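Local coordinates for oligopeptide-binding protein oppA (Lactococcus lactis, PDB 3DRF) that captures oligopeptides in a voluminous cavity, closing over them like a Venus fly-trap, and serves the OppABCDF ABC transporter that takes them up, at residues S112-E124 against I157-I171. Sequence-based numbering, arbitrary orientation. Where two conformers were deposited one is given.
Sequences SEVTAKDYEFTYE and ISGITFPDGENGKVI
Lys169 NZ donates to Val114 O at 2.9 Å and, in one of two Glu113 conformers, forms a salt bridge to Glu113 OE1 at 2.7 Å, coming in almost end-on. The lysine chain bends at chi2 (-75°), which turns the amine back to 112-124 although CB leaves it. Arg103 O is a third acceptor, while Glu113 OE2 pairs with Lys107. A methionine in place of Lys169 would probably leave Glu113 OE1 without its charge partner and Val114 O without this donor.

The helix start is gripped through its backbone: Ala116 N donates to Gly168 O (2.8 Å), and Lys117 N reaches Glu166 O in the carbonyl plane, on a lone pair. Both acceptors belong to the Gly165-Gly168 type I turn, which thus serves the helix's first amides next to the Thr115-Asp118 capping box. Lys117 NZ is held by a salt bridge to Glu120 OE1, and a water links it to Glu166 OE2.

On the sheet-facing side, Ala116 CB packs 3.5 Å from Phe162 CD1 and 3.7 Å from Ile171 CG1. Glu120 CB meets the Phe162 ring at its edge, and Ile160 CD1 sits over one face of Tyr123, a CH-pi contact 3.7 Å from the ring centroid. Helix 116-127 lies against the four-stranded antiparallel sheet through strands 160-161 and 170-174; Ile100 of strand 97-102 touches Tyr119 and Ile171, and Leu146 of helix 146-150 touches Tyr123 and Ile157.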
loop_
_atom_site.group_PDB
_atom_site.type_symbol
_atom_site.label_atom_id
_atom_site.label_comp_id
_atom_site.label_asym_id
_atom_site.label_seq_id
_atom_site.Cartn_x
_atom_site.Cartn_y
_atom_site.Cartn_z
ATOM N N SER A 112 4.471 25.571 16.466
ATOM C CA SER A 112 4.162 24.844 17.698
ATOM C C SER A 112 4.993 23.556 17.828
ATOM O O SER A 112 5.514 23.064 16.858
ATOM C CB SER A 112 2.660 24.527 17.782
ATOM O OG SER A 112 2.281 23.599 16.754
ATOM N N GLU A 113 5.149 23.130 19.051
ATOM C CA GLU A 113 5.978 21.942 19.287
ATOM C C GLU A 113 5.275 20.659 18.883
ATOM O O GLU A 113 4.080 20.501 19.100
ATOM C CB GLU A 113 6.353 21.810 20.764
ATOM C CG GLU A 113 7.302 22.870 21.277
ATOM C CD GLU A 113 8.687 22.776 20.652
ATOM O OE1 GLU A 113 9.268 21.670 20.617
ATOM O OE2 GLU A 113 9.204 23.818 20.195
ATOM N N VAL A 114 6.042 19.760 18.238
ATOM C CA VAL A 114 5.611 18.368 18.172
ATOM C C VAL A 114 5.904 17.638 19.478
ATOM O O VAL A 114 7.014 17.712 20.006
ATOM C CB VAL A 114 6.294 17.621 17.012
ATOM C CG1 VAL A 114 5.759 16.201 16.908
ATOM C CG2 VAL A 114 6.093 18.371 15.705
ATOM N N THR A 115 4.874 17.071 20.063
ATOM C CA THR A 115 4.947 16.502 21.411
ATOM C C THR A 115 4.615 15.022 21.457
ATOM O O THR A 115 4.119 14.439 20.533
ATOM C CB THR A 115 3.899 17.222 22.370
ATOM O OG1 THR A 115 2.578 16.848 21.982
ATOM C CG2 THR A 115 4.111 18.773 22.339
ATOM N N ALA A 116 4.832 14.439 22.620
ATOM C CA ALA A 116 4.516 13.016 22.907
ATOM C C ALA A 116 3.028 12.727 22.568
ATOM O O ALA A 116 2.715 11.706 21.963
ATOM C CB ALA A 116 4.817 12.719 24.419
ATOM N N LYS A 117 2.134 13.628 22.954
ATOM C CA LYS A 117 0.718 13.449 22.650
ATOM C C LYS A 117 0.394 13.378 21.126
ATOM O O LYS A 117 -0.464 12.650 20.731
ATOM C CB LYS A 117 -0.091 14.591 23.303
ATOM C CG LYS A 117 -1.620 14.612 22.967
ATOM C CD LYS A 117 -2.322 13.269 23.363
ATOM C CE LYS A 117 -3.853 13.390 23.018
ATOM N NZ LYS A 117 -4.510 12.057 23.375
ATOM N N ASP A 118 1.140 14.139 20.304
ATOM C CA ASP A 118 0.976 14.077 18.822
ATOM C C ASP A 118 1.254 12.668 18.270
ATOM O O ASP A 118 0.692 12.271 17.334
ATOM C CB ASP A 118 1.899 15.116 18.162
ATOM C CG ASP A 118 1.520 16.556 18.504
ATOM O OD1 ASP A 118 0.366 16.796 18.802
ATOM O OD2 ASP A 118 2.399 17.361 18.481
ATOM N N TYR A 119 2.233 12.008 18.879
ATOM C CA TYR A 119 2.546 10.610 18.482
ATOM C C TYR A 119 1.448 9.592 18.893
ATOM O O TYR A 119 1.026 8.810 18.121
ATOM C CB TYR A 119 3.925 10.245 19.068
ATOM C CG TYR A 119 4.314 8.830 18.658
ATOM C CD1 TYR A 119 4.534 8.475 17.303
ATOM C CD2 TYR A 119 4.396 7.838 19.610
ATOM C CE1 TYR A 119 4.865 7.155 16.947
ATOM C CE2 TYR A 119 4.726 6.522 19.268
ATOM C CZ TYR A 119 4.939 6.191 17.936
ATOM O OH TYR A 119 5.267 4.880 17.595
ATOM N N GLU A 120 1.035 9.664 20.151
ATOM C CA GLU A 120 -0.088 8.843 20.622
ATOM C C GLU A 120 -1.358 9.135 19.802
ATOM O O GLU A 120 -2.116 8.243 19.505
ATOM C CB GLU A 120 -0.311 9.117 22.150
ATOM C CG GLU A 120 -1.492 8.297 22.717
ATOM C CD GLU A 120 -2.889 8.941 22.525
ATOM O OE1 GLU A 120 -2.994 10.080 22.158
ATOM O OE2 GLU A 120 -3.833 8.189 22.801
ATOM N N PHE A 121 -1.554 10.399 19.419
ATOM C CA PHE A 121 -2.804 10.742 18.692
ATOM C C PHE A 121 -2.921 10.022 17.322
ATOM O O PHE A 121 -3.991 9.642 16.964
ATOM C CB PHE A 121 -2.958 12.288 18.553
ATOM C CG PHE A 121 -4.315 12.700 18.031
ATOM C CD1 PHE A 121 -4.412 13.531 16.938
ATOM C CD2 PHE A 121 -5.473 12.242 18.628
ATOM C CE1 PHE A 121 -5.635 13.918 16.460
ATOM C CE2 PHE A 121 -6.757 12.644 18.135
ATOM C CZ PHE A 121 -6.795 13.458 17.041
ATOM N N THR A 122 -1.784 9.793 16.647
ATOM C CA THR A 122 -1.767 8.938 15.421
ATOM C C THR A 122 -2.510 7.580 15.703
ATOM O O THR A 122 -3.308 7.131 14.931
ATOM C CB THR A 122 -0.326 8.630 15.073
ATOM O OG1 THR A 122 0.303 9.900 14.698
ATOM C CG2 THR A 122 -0.262 7.632 13.891
ATOM N N TYR A 123 -2.220 6.969 16.855
ATOM C CA TYR A 123 -2.836 5.658 17.193
ATOM C C TYR A 123 -4.360 5.799 17.323
ATOM O O TYR A 123 -5.042 4.945 16.907
ATOM C CB TYR A 123 -2.267 5.102 18.486
ATOM C CG TYR A 123 -0.810 4.594 18.329
ATOM C CD1 TYR A 123 0.276 5.479 18.422
ATOM C CD2 TYR A 123 -0.523 3.263 18.017
ATOM C CE1 TYR A 123 1.605 5.045 18.288
ATOM C CE2 TYR A 123 0.830 2.812 17.868
ATOM C CZ TYR A 123 1.863 3.700 18.046
ATOM O OH TYR A 123 3.153 3.230 17.883
ATOM N N GLU A 124 -4.829 6.898 17.900
ATOM C CA GLU A 124 -6.252 7.113 18.037
ATOM C C GLU A 124 -6.898 7.290 16.675
ATOM O O GLU A 124 -7.961 6.842 16.457
ATOM C CB GLU A 124 -6.553 8.365 18.900
ATOM C CG GLU A 124 -6.020 8.221 20.402
ATOM C CD GLU A 124 -6.470 9.326 21.310
ATOM O OE1 GLU A 124 -7.265 10.085 20.867
ATOM O OE2 GLU A 124 -5.955 9.415 22.413
ATOM N N ILE A 157 -5.352 4.344 25.914
ATOM C CA ILE A 157 -4.482 3.273 25.450
ATOM C C ILE A 157 -3.447 3.072 26.548
ATOM O O ILE A 157 -2.510 3.796 26.670
ATOM C CB ILE A 157 -3.802 3.597 24.120
ATOM C CG1 ILE A 157 -4.807 3.911 23.000
ATOM C CG2 ILE A 157 -2.930 2.405 23.700
ATOM C CD1 ILE A 157 -4.172 4.612 21.734
ATOM N N SER A 158 -3.701 2.072 27.358
ATOM C CA SER A 158 -2.898 1.850 28.592
ATOM C C SER A 158 -1.387 1.623 28.341
ATOM O O SER A 158 -0.608 2.028 29.081
ATOM C CB SER A 158 -3.504 0.719 29.447
ATOM O OG SER A 158 -3.344 -0.519 28.809
ATOM N N GLY A 159 -1.084 0.999 27.212
ATOM C CA GLY A 159 0.302 0.687 26.813
ATOM C C GLY A 159 1.110 1.829 26.262
ATOM O O GLY A 159 2.241 1.621 25.974
ATOM N N ILE A 160 0.509 2.985 26.086
ATOM C CA ILE A 160 1.277 4.165 25.628
ATOM C C ILE A 160 1.320 5.190 26.767
ATOM O O ILE A 160 0.300 5.706 27.139
ATOM C CB ILE A 160 0.620 4.749 24.371
ATOM C CG1 ILE A 160 0.632 3.678 23.239
ATOM C CG2 ILE A 160 1.365 6.021 23.952
ATOM C CD1 ILE A 160 0.052 4.139 21.868
ATOM N N THR A 161 2.528 5.476 27.239
ATOM C CA THR A 161 2.719 6.419 28.339
ATOM C C THR A 161 3.833 7.423 27.983
ATOM O O THR A 161 4.552 7.287 27.011
ATOM C CB THR A 161 3.024 5.668 29.679
ATOM O OG1 THR A 161 4.214 4.868 29.532
ATOM C CG2 THR A 161 1.842 4.780 30.144
ATOM N N PHE A 162 3.919 8.434 28.835
ATOM C CA PHE A 162 4.734 9.620 28.542
ATOM C C PHE A 162 5.682 9.924 29.705
ATOM O O PHE A 162 5.306 10.617 30.631
ATOM C CB PHE A 162 3.839 10.833 28.269
ATOM C CG PHE A 162 2.702 10.527 27.296
ATOM C CD1 PHE A 162 2.967 10.197 25.986
ATOM C CD2 PHE A 162 1.386 10.545 27.710
ATOM C CE1 PHE A 162 1.936 9.966 25.093
ATOM C CE2 PHE A 162 0.358 10.279 26.827
ATOM C CZ PHE A 162 0.656 10.009 25.515
ATOM N N PRO A 163 6.915 9.446 29.623
ATOM C CA PRO A 163 7.868 9.638 30.721
ATOM C C PRO A 163 8.153 11.100 31.044
ATOM O O PRO A 163 8.554 11.325 32.141
ATOM C CB PRO A 163 9.127 8.950 30.214
ATOM C CG PRO A 163 8.672 7.934 29.201
ATOM C CD PRO A 163 7.434 8.509 28.585
ATOM N N ASP A 164 7.964 12.037 30.122
ATOM C CA ASP A 164 8.155 13.479 30.420
ATOM C C ASP A 164 6.870 14.242 30.120
ATOM O O ASP A 164 6.903 15.369 29.770
ATOM C CB ASP A 164 9.386 14.034 29.687
ATOM C CG ASP A 164 9.793 15.446 30.194
ATOM O OD1 ASP A 164 9.595 15.776 31.359
ATOM O OD2 ASP A 164 10.288 16.192 29.342
ATOM N N GLY A 165 5.737 13.590 30.292
ATOM C CA GLY A 165 4.412 14.195 30.100
ATOM C C GLY A 165 3.968 14.285 28.656
ATOM O O GLY A 165 4.690 14.099 27.760
ATOM N N GLU A 166 2.693 14.591 28.486
ATOM C CA GLU A 166 2.059 14.726 27.154
ATOM C C GLU A 166 2.724 15.795 26.309
ATOM O O GLU A 166 2.763 15.686 25.164
ATOM C CB GLU A 166 0.548 15.025 27.293
ATOM C CG GLU A 166 -0.240 13.760 27.694
ATOM C CD GLU A 166 -1.739 13.799 27.371
ATOM O OE1 GLU A 166 -2.129 14.751 26.683
ATOM O OE2 GLU A 166 -2.447 12.886 27.794
ATOM N N ASN A 167 3.234 16.833 26.941
ATOM C CA ASN A 167 3.874 17.958 26.263
ATOM C C ASN A 167 5.401 17.836 26.194
ATOM O O ASN A 167 6.078 18.690 25.689
ATOM C CB ASN A 167 3.418 19.305 26.887
ATOM C CG ASN A 167 1.961 19.610 26.581
ATOM O OD1 ASN A 167 1.481 19.386 25.503
ATOM N ND2 ASN A 167 1.258 20.033 27.578
ATOM N N GLY A 168 5.912 16.710 26.707
ATOM C CA GLY A 168 7.312 16.309 26.545
ATOM C C GLY A 168 7.565 15.667 25.173
ATOM O O GLY A 168 6.734 15.725 24.267
ATOM N N LYS A 169 8.747 15.093 25.077
ATOM C CA LYS A 169 9.265 14.589 23.794
ATOM C C LYS A 169 9.431 13.053 23.746
ATOM O O LYS A 169 9.873 12.539 22.778
ATOM C CB LYS A 169 10.613 15.304 23.487
ATOM C CG LYS A 169 10.503 16.804 23.235
ATOM C CD LYS A 169 9.919 17.092 21.860
ATOM C CE LYS A 169 9.781 18.647 21.681
ATOM N NZ LYS A 169 9.586 18.992 20.248
ATOM N N VAL A 170 9.034 12.392 24.820
ATOM C CA VAL A 170 9.287 10.929 24.967
ATOM C C VAL A 170 7.981 10.146 25.097
ATOM O O VAL A 170 7.108 10.493 25.799
ATOM C CB VAL A 170 10.209 10.644 26.201
ATOM C CG1 VAL A 170 10.590 9.128 26.280
ATOM C CG2 VAL A 170 11.487 11.544 26.171
ATOM N N ILE A 171 7.916 9.055 24.347
ATOM C CA ILE A 171 6.802 8.110 24.408
ATOM C C ILE A 171 7.325 6.677 24.615
ATOM O O ILE A 171 8.172 6.234 23.941
ATOM C CB ILE A 171 5.959 8.118 23.094
ATOM C CG1 ILE A 171 5.682 9.573 22.644
ATOM C CG2 ILE A 171 4.603 7.396 23.394
ATOM C CD1 ILE A 171 6.666 10.073 21.486
HETATM O O HOH W 1 -4.089 11.301 26.148
HETATM O O HOH W 2 -4.929 7.152 25.170
#